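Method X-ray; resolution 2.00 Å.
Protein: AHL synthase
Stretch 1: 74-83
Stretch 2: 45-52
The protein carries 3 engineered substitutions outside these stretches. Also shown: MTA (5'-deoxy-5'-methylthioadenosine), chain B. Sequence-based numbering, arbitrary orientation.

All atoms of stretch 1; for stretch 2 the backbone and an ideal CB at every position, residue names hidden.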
ATOM      1  N   THR A  74      -1.508  -3.750 -14.774  1.00 13.51           N
ATOM      2  CA  THR A  74      -1.666  -4.560 -15.973  1.00 16.23           C
ATOM      3  C   THR A  74      -2.133  -5.965 -15.586  1.00 17.18           C
ATOM      4  O   THR A  74      -2.420  -6.797 -16.445  1.00 17.49           O
ATOM      5  CB  THR A  74      -0.358  -4.666 -16.759  1.00 15.85           C
ATOM      6  OG1 THR A  74       0.664  -5.183 -15.908  1.00 15.74           O
ATOM      7  CG2 THR A  74       0.057  -3.303 -17.288  1.00 17.96           C
ATOM      8  N   ARG A  75      -2.190  -6.224 -14.284  1.00 17.14           N
ATOM      9  CA  ARG A  75      -2.656  -7.513 -13.784  1.00 18.37           C
ATOM     10  C   ARG A  75      -3.799  -7.234 -12.820  1.00 17.18           C
ATOM     11  O   ARG A  75      -3.997  -6.095 -12.406  1.00 17.59           O
ATOM     12  CB  ARG A  75      -1.525  -8.271 -13.082  1.00 19.34           C
ATOM     13  CG  ARG A  75      -0.443  -8.758 -14.036  1.00 24.11           C
ATOM     14  CD  ARG A  75       0.520  -9.730 -13.366  1.00 28.42           C
ATOM     15  NE  ARG A  75       1.638 -10.041 -14.250  1.00 34.49           N
ATOM     16  CZ  ARG A  75       2.628 -10.879 -13.959  1.00 36.95           C
ATOM     17  NH1 ARG A  75       2.654 -11.511 -12.792  1.00 38.54           N
ATOM     18  NH2 ARG A  75       3.598 -11.083 -14.843  1.00 38.59           N
ATOM     19  N   PRO A  76      -4.570  -8.267 -12.455  1.00 16.90           N
ATOM     20  CA  PRO A  76      -5.696  -8.079 -11.536  1.00 16.51           C
ATOM     21  C   PRO A  76      -5.336  -7.349 -10.246  1.00 15.05           C
ATOM     22  O   PRO A  76      -4.308  -7.639  -9.638  1.00 14.23           O
ATOM     23  CB  PRO A  76      -6.161  -9.508 -11.271  1.00 16.78           C
ATOM     24  CG  PRO A  76      -5.846 -10.204 -12.569  1.00 18.70           C
ATOM     25  CD  PRO A  76      -4.468  -9.676 -12.878  1.00 17.81           C
ATOM     26  N   TYR A  77      -6.171  -6.390  -9.849  1.00 14.36           N
ATOM     27  CA  TYR A  77      -5.955  -5.658  -8.601  1.00 14.83           C
ATOM     28  C   TYR A  77      -7.254  -5.284  -7.863  1.00 14.29           C
ATOM     29  O   TYR A  77      -8.338  -5.280  -8.443  1.00 13.21           O
ATOM     30  CB  TYR A  77      -5.048  -4.437  -8.813  1.00 13.61           C
ATOM     31  CG  TYR A  77      -5.536  -3.334  -9.729  1.00 12.83           C
ATOM     32  CD1 TYR A  77      -5.470  -3.457 -11.122  1.00 12.82           C
ATOM     33  CD2 TYR A  77      -5.962  -2.119  -9.199  1.00 12.62           C
ATOM     34  CE1 TYR A  77      -5.806  -2.378 -11.960  1.00 11.85           C
ATOM     35  CE2 TYR A  77      -6.300  -1.046 -10.020  1.00 11.75           C
ATOM     36  CZ  TYR A  77      -6.216  -1.176 -11.395  1.00 12.91           C
ATOM     37  OH  TYR A  77      -6.503  -0.084 -12.186  1.00 13.61           O
ATOM     38  N   LEU A  78      -7.122  -4.990  -6.573  1.00 15.36           N
ATOM     39  CA  LEU A  78      -8.250  -4.690  -5.688  1.00 14.94           C
ATOM     40  C   LEU A  78      -9.248  -3.607  -6.106  1.00 14.51           C
ATOM     41  O   LEU A  78     -10.445  -3.866  -6.200  1.00 13.47           O
ATOM     42  CB  LEU A  78      -7.706  -4.394  -4.282  1.00 18.09           C
ATOM     43  CG  LEU A  78      -8.690  -4.294  -3.111  1.00 20.83           C
ATOM     44  CD1 LEU A  78      -9.612  -5.501  -3.105  1.00 23.12           C
ATOM     45  CD2 LEU A  78      -7.915  -4.207  -1.802  1.00 23.06           C
ATOM     46  N   LEU A  79      -8.770  -2.393  -6.337  1.00 14.34           N
ATOM     47  CA  LEU A  79      -9.649  -1.296  -6.731  1.00 15.46           C
ATOM     48  C   LEU A  79     -10.385  -1.645  -8.027  1.00 15.75           C
ATOM     49  O   LEU A  79     -11.579  -1.399  -8.175  1.00 16.40           O
ATOM     50  CB  LEU A  79      -8.815  -0.020  -6.916  1.00 16.13           C
ATOM     51  CG  LEU A  79      -9.500   1.274  -7.365  1.00 18.01           C
ATOM     52  CD1 LEU A  79     -10.657   1.625  -6.429  1.00 17.24           C
ATOM     53  CD2 LEU A  79      -8.469   2.398  -7.395  1.00 20.19           C
ATOM     54  N   GLN A  80      -9.654  -2.238  -8.958  1.00 16.94           N
ATOM     55  CA  GLN A  80     -10.191  -2.620 -10.255  1.00 16.18           C
ATOM     56  C   GLN A  80     -11.340  -3.613 -10.192  1.00 16.47           C
ATOM     57  O   GLN A  80     -12.416  -3.360 -10.733  1.00 16.92           O
ATOM     58  CB  GLN A  80      -9.070  -3.208 -11.104  1.00 16.83           C
ATOM     59  CG  GLN A  80      -9.516  -3.828 -12.415  1.00 18.36           C
ATOM     60  CD  GLN A  80      -8.402  -4.621 -13.065  1.00 18.62           C
ATOM     61  OE1 GLN A  80      -7.918  -5.600 -12.501  1.00 18.25           O
ATOM     62  NE2 GLN A  80      -7.983  -4.196 -14.250  1.00 17.77           N
ATOM     63  N   GLU A  81     -11.106  -4.738  -9.526  1.00 16.33           N
ATOM     64  CA  GLU A  81     -12.094  -5.804  -9.424  1.00 18.26           C
ATOM     65  C   GLU A  81     -13.126  -5.699  -8.313  1.00 18.77           C
ATOM     66  O   GLU A  81     -14.286  -6.035  -8.518  1.00 20.27           O
ATOM     67  CB  GLU A  81     -11.370  -7.152  -9.311  1.00 18.65           C
ATOM     68  CG  GLU A  81     -10.575  -7.494 -10.557  1.00 19.91           C
ATOM     69  CD  GLU A  81      -9.923  -8.861 -10.499  1.00 21.73           C
ATOM     70  OE1 GLU A  81      -9.622  -9.397 -11.584  1.00 19.17           O
ATOM     71  OE2 GLU A  81      -9.700  -9.388  -9.384  1.00 21.22           O
ATOM     72  N   VAL A  82     -12.711  -5.236  -7.142  1.00 18.70           N
ATOM     73  CA  VAL A  82     -13.610  -5.137  -5.999  1.00 19.73           C
ATOM     74  C   VAL A  82     -14.317  -3.789  -5.819  1.00 19.55           C
ATOM     75  O   VAL A  82     -15.524  -3.754  -5.587  1.00 20.07           O
ATOM     76  CB  VAL A  82     -12.848  -5.486  -4.697  1.00 21.31           C
ATOM     77  CG1 VAL A  82     -13.780  -5.398  -3.484  1.00 23.59           C
ATOM     78  CG2 VAL A  82     -12.265  -6.882  -4.812  1.00 21.12           C
ATOM     79  N   PHE A  83     -13.582  -2.687  -5.938  1.00 17.92           N
ATOM     80  CA  PHE A  83     -14.180  -1.370  -5.755  1.00 17.90           C
ATOM     81  C   PHE A  83     -14.101  -0.436  -6.964  1.00 17.13           C
ATOM     82  O   PHE A  83     -13.767   0.740  -6.825  1.00 16.32           O
ATOM     83  CB  PHE A  83     -13.535  -0.693  -4.547  1.00 19.00           C
ATOM     84  CG  PHE A  83     -13.709  -1.450  -3.263  1.00 22.24           C
ATOM     85  CD1 PHE A  83     -14.978  -1.647  -2.721  1.00 22.71           C
ATOM     86  CD2 PHE A  83     -12.607  -1.963  -2.590  1.00 21.95           C
ATOM     87  CE1 PHE A  83     -15.149  -2.344  -1.526  1.00 22.29           C
ATOM     88  CE2 PHE A  83     -12.765  -2.663  -1.392  1.00 24.12           C
ATOM     89  CZ  PHE A  83     -14.043  -2.852  -0.860  1.00 24.78           C
ATOM     90  N   UNK A  45      -5.668 -12.280   0.771  1.00 19.00           N
ATOM     91  CA  UNK A  45      -6.747 -12.381  -0.208  1.00 18.99           C
ATOM     92  C   UNK A  45      -6.215 -12.862  -1.561  1.00 18.00           C
ATOM     93  O   UNK A  45      -5.081 -13.324  -1.659  1.00 16.79           O
ATOM     94  CB  UNK A  45      -7.449 -11.031  -0.366  1.00 18.99           C
ATOM     95  N   UNK A  46      -7.036 -12.744  -2.601  1.00 18.09           N
ATOM     96  CA  UNK A  46      -6.648 -13.191  -3.937  1.00 17.65           C
ATOM     97  C   UNK A  46      -5.546 -12.354  -4.578  1.00 18.02           C
ATOM     98  O   UNK A  46      -5.003 -12.731  -5.618  1.00 18.25           O
ATOM     99  CB  UNK A  46      -7.875 -13.184  -4.850  1.00 17.65           C
ATOM    100  N   UNK A  47      -5.213 -11.224  -3.965  1.00 17.16           N
ATOM    101  CA  UNK A  47      -4.180 -10.356  -4.517  1.00 17.37           C
ATOM    102  C   UNK A  47      -2.781 -10.634  -3.981  1.00 18.90           C
ATOM    103  O   UNK A  47      -1.817  -9.966  -4.354  1.00 17.92           O
ATOM    104  CB  UNK A  47      -4.542  -8.896  -4.237  1.00 17.37           C
ATOM    105  N   UNK A  48      -2.677 -11.632  -3.109  1.00 17.63           N
ATOM    106  CA  UNK A  48      -1.390 -12.029  -2.559  1.00 18.57           C
ATOM    107  C   UNK A  48      -0.923 -13.192  -3.432  1.00 18.36           C
ATOM    108  O   UNK A  48      -1.336 -14.328  -3.234  1.00 17.26           O
ATOM    109  CB  UNK A  48      -1.482 -12.412  -1.081  1.00 18.57           C
ATOM    110  N   UNK A  49      -0.074 -12.885  -4.410  1.00 18.57           N
ATOM    111  CA  UNK A  49       0.422 -13.875  -5.363  1.00 19.13           C
ATOM    112  C   UNK A  49       1.945 -13.919  -5.388  1.00 18.98           C
ATOM    113  O   UNK A  49       2.609 -13.096  -4.761  1.00 18.32           O
ATOM    114  CB  UNK A  49      -0.113 -13.573  -6.764  1.00 19.13           C
ATOM    115  N   UNK A  50       2.499 -14.869  -6.132  1.00 18.43           N
ATOM    116  CA  UNK A  50       3.946 -14.991  -6.218  1.00 19.37           C
ATOM    117  C   UNK A  50       4.572 -13.708  -6.750  1.00 19.33           C
ATOM    118  O   UNK A  50       5.682 -13.350  -6.357  1.00 18.72           O
ATOM    119  CB  UNK A  50       4.329 -16.175  -7.108  1.00 19.37           C
ATOM    120  N   UNK A  51       3.858 -13.021  -7.642  1.00 19.11           N
ATOM    121  CA  UNK A  51       4.373 -11.794  -8.248  1.00 19.41           C
ATOM    122  C   UNK A  51       4.110 -10.514  -7.451  1.00 17.65           C
ATOM    123  O   UNK A  51       4.597  -9.441  -7.811  1.00 16.38           O
ATOM    124  CB  UNK A  51       3.765 -11.637  -9.643  1.00 19.41           C
ATOM    125  N   UNK A  52       3.355 -10.630  -6.361  1.00 16.60           N
ATOM    126  CA  UNK A  52       3.043  -9.471  -5.533  1.00 14.40           C
ATOM    127  C   UNK A  52       4.313  -8.924  -4.896  1.00 14.77           C
ATOM    128  O   UNK A  52       5.194  -9.685  -4.512  1.00 13.38           O
ATOM    129  CB  UNK A  52       2.019  -9.835  -4.456  1.00 14.40           C
TER
HETATM  130  CS  MTA B 204      -9.687  -1.089   1.389  1.00 37.89           C
HETATM  131  S5' MTA B 204     -11.231  -0.373   2.027  1.00 38.86           S
HETATM  132  C5' MTA B 204     -11.615  -1.525   3.380  1.00 34.43           C
HETATM  133  C4' MTA B 204     -12.629  -2.593   2.962  1.00 32.50           C
HETATM  134  O4' MTA B 204     -12.034  -3.369   1.885  1.00 31.04           O
HETATM  135  C2' MTA B 204     -12.317  -4.891   3.637  1.00 30.42           C
HETATM  136  O2' MTA B 204     -12.939  -6.054   4.194  1.00 33.33           O
HETATM  137  C3' MTA B 204     -12.890  -3.524   4.154  1.00 30.96           C
HETATM  138  O3' MTA B 204     -14.303  -3.645   4.355  1.00 32.15           O
HETATM  139  C1' MTA B 204     -12.447  -4.742   2.110  1.00 27.90           C
HETATM  140  N9  MTA B 204     -11.528  -5.635   1.375  1.00 25.22           N
HETATM  141  C8  MTA B 204     -10.155  -5.660   1.445  1.00 23.93           C
HETATM  142  N7  MTA B 204      -9.662  -6.570   0.662  1.00 24.17           N
HETATM  143  C5  MTA B 204     -10.686  -7.198   0.026  1.00 24.19           C
HETATM  144  C6  MTA B 204     -10.786  -8.259  -0.936  1.00 23.24           C
HETATM  145  N6  MTA B 204      -9.642  -8.875  -1.410  1.00 23.54           N
HETATM  146  N1  MTA B 204     -12.029  -8.646  -1.372  1.00 22.51           N
HETATM  147  C2  MTA B 204     -13.172  -8.053  -0.918  1.00 23.30           C
HETATM  148  N3  MTA B 204     -13.088  -7.043  -0.002  1.00 22.98           N
HETATM  149  C4  MTA B 204     -11.907  -6.595   0.485  1.00 23.94           C

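Position 45 opens a type I turn that runs to position 48. Its CA-to-CB bond points toward stretch 1, yet no atom of that stretch lies within 5.5 Å of the ideal CB; the adenine amino group of MTA is the more telling neighbour. An acceptor is wanted, so Asp, Asn, Glu or Gln would suit, and a short one can also bind the turn's own amides. The residue is Asp 45. Its OD2 accepts from N6 of MTA at 2.8 Å, while its OD1 accepts from the backbone N of position 47, also at 2.8 Å, bracing the turn.

Position 46 has helical backbone angles and open space around its CB. A long polar side chain could reach the ligand and approach the end of Glu 81. Gln 46 touches the ligand and is linked to Glu 81 through a water, with an amide that has both an acceptor and a donor: its OE1 accepts from MTA N6 at 3.0 Å, and its NE2 donates to water 1 at 2.7 Å, which in turn donates to Glu 81 OE2 at 2.9 Å.

At position 47 the CA traces come closest, its CA lying 6.5 Å from the CA of Tyr 77. The ideal CB is 5.2 Å from Leu 78 N, and beyond it a groove runs past Pro 76, Leu 78 and Val 82 to the carboxylate of Glu 81. A long, flat, largely apolar side chain is called for; Phe, Leu or Met could line the groove, but a donor at the far end would also answer the carboxylate. Tyr 47 meets both demands. Leu 78 N lies over one face of the ring, Leu 78 CD1 comes within 3.6 Å of Tyr 47 CE2, and the hydroxyl OH donates to Glu 81 OE2 at 2.7 Å.

Position 48 is out of reach of stretch 1 and closes the first turn. Small polar residues such as Asp, Asn or Ser would suit; Asp 48 accepts the backbone N of Asp 45 on its OD2 at 2.9 Å.

Position 49 has an extended backbone and a CB directed toward stretch 1, but far from it. The carbonyl of Pro 76 invites a long donor, Arg, or Lys if fully extended. Arg 49 spans the gap: NH1 donates to Pro 76 O at 3.0 Å, nearly straight at 169°, and NH2 donates to water 2 at 2.9 Å, which donates to the same carbonyl oxygen.

Position 50 is out of reach, in a second turn, where many polar residues would do. It is Asp 50, whose carboxylate is bound elsewhere in the structure.

Position 51 places its ideal CB 3.3 Å from Arg 75 NH1, so a short acid, or Asn, is favoured. Asp 51 forms a salt bridge from OD1 to Arg 75 NH1 at 3.1 Å, and its two oxygens also take NE and NH2 of Arg 49, steadying that guanidinium.

Position 52 is out of reach of stretch 1, so a small hydroxyl residue that can serve the turn's own backbone suits it. Thr 52 OG1 donates to Tyr 47 O at 2.8 Å and accepts from Arg 49 N at 2.7 Å.

Stretch 2, residues 45-52: DQYDRDDT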
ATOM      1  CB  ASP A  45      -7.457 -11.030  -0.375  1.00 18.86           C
ATOM      2  CG  ASP A  45      -6.529  -9.933  -0.860  1.00 17.94           C
ATOM      3  OD1 ASP A  45      -5.450 -10.249  -1.396  1.00 17.54           O
ATOM      4  OD2 ASP A  45      -6.896  -8.749  -0.720  1.00 19.50           O
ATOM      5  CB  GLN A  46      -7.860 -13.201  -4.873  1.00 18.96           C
ATOM      6  CG  GLN A  46      -8.387 -11.815  -5.241  1.00 20.30           C
ATOM      7  CD  GLN A  46      -9.536 -11.370  -4.360  1.00 22.88           C
ATOM      8  OE1 GLN A  46      -9.421 -11.351  -3.139  1.00 23.02           O
ATOM      9  NE2 GLN A  46     -10.660 -11.005  -4.982  1.00 21.28           N
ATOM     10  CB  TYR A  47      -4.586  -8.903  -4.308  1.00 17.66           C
ATOM     11  CG  TYR A  47      -5.902  -8.634  -4.991  1.00 15.87           C
ATOM     12  CD1 TYR A  47      -5.993  -8.659  -6.379  1.00 17.83           C
ATOM     13  CD2 TYR A  47      -7.071  -8.475  -4.256  1.00 15.54           C
ATOM     14  CE1 TYR A  47      -7.221  -8.544  -7.022  1.00 18.66           C
ATOM     15  CE2 TYR A  47      -8.303  -8.360  -4.886  1.00 17.42           C
ATOM     16  CZ  TYR A  47      -8.370  -8.402  -6.271  1.00 17.05           C
ATOM     17  OH  TYR A  47      -9.585  -8.356  -6.907  1.00 17.49           O
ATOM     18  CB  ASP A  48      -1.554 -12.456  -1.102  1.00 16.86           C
ATOM     19  CG  ASP A  48      -1.871 -11.286  -0.197  1.00 16.67           C
ATOM     20  OD1 ASP A  48      -1.059 -10.342  -0.160  1.00 16.64           O
ATOM     21  OD2 ASP A  48      -2.927 -11.302   0.466  1.00 16.60           O
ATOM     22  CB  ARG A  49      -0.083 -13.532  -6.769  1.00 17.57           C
ATOM     23  CG  ARG A  49      -1.555 -13.141  -6.834  1.00 17.44           C
ATOM     24  CD  ARG A  49      -1.992 -12.790  -8.262  1.00 18.33           C
ATOM     25  NE  ARG A  49      -1.188 -11.714  -8.846  1.00 17.04           N
ATOM     26  CZ  ARG A  49      -1.655 -10.515  -9.186  1.00 17.91           C
ATOM     27  NH1 ARG A  49      -2.938 -10.216  -9.005  1.00 16.27           N
ATOM     28  NH2 ARG A  49      -0.836  -9.612  -9.714  1.00 15.97           N
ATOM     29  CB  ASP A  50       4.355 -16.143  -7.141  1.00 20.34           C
ATOM     30  CG  ASP A  50       4.029 -17.510  -6.567  1.00 22.33           C
ATOM     31  OD1 ASP A  50       3.752 -17.623  -5.352  1.00 21.77           O
ATOM     32  OD2 ASP A  50       4.068 -18.486  -7.346  1.00 23.50           O
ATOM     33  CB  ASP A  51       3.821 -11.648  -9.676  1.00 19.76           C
ATOM     34  CG  ASP A  51       2.335 -11.359  -9.708  1.00 21.99           C
ATOM     35  OD1 ASP A  51       1.966 -10.224 -10.078  1.00 22.82           O
ATOM     36  OD2 ASP A  51       1.535 -12.255  -9.362  1.00 19.43           O
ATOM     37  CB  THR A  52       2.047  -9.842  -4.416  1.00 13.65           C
ATOM     38  OG1 THR A  52       0.855 -10.377  -5.002  1.00 14.58           O
ATOM     39  CG2 THR A  52       1.690  -8.619  -3.590  1.00 10.94           C
TER
HETATM   40  O   HOH W   1     -11.262 -11.078  -7.664  1.00 31.77           O
HETATM   41  O   HOH W   2      -1.700  -6.888 -10.219  1.00 17.86           O
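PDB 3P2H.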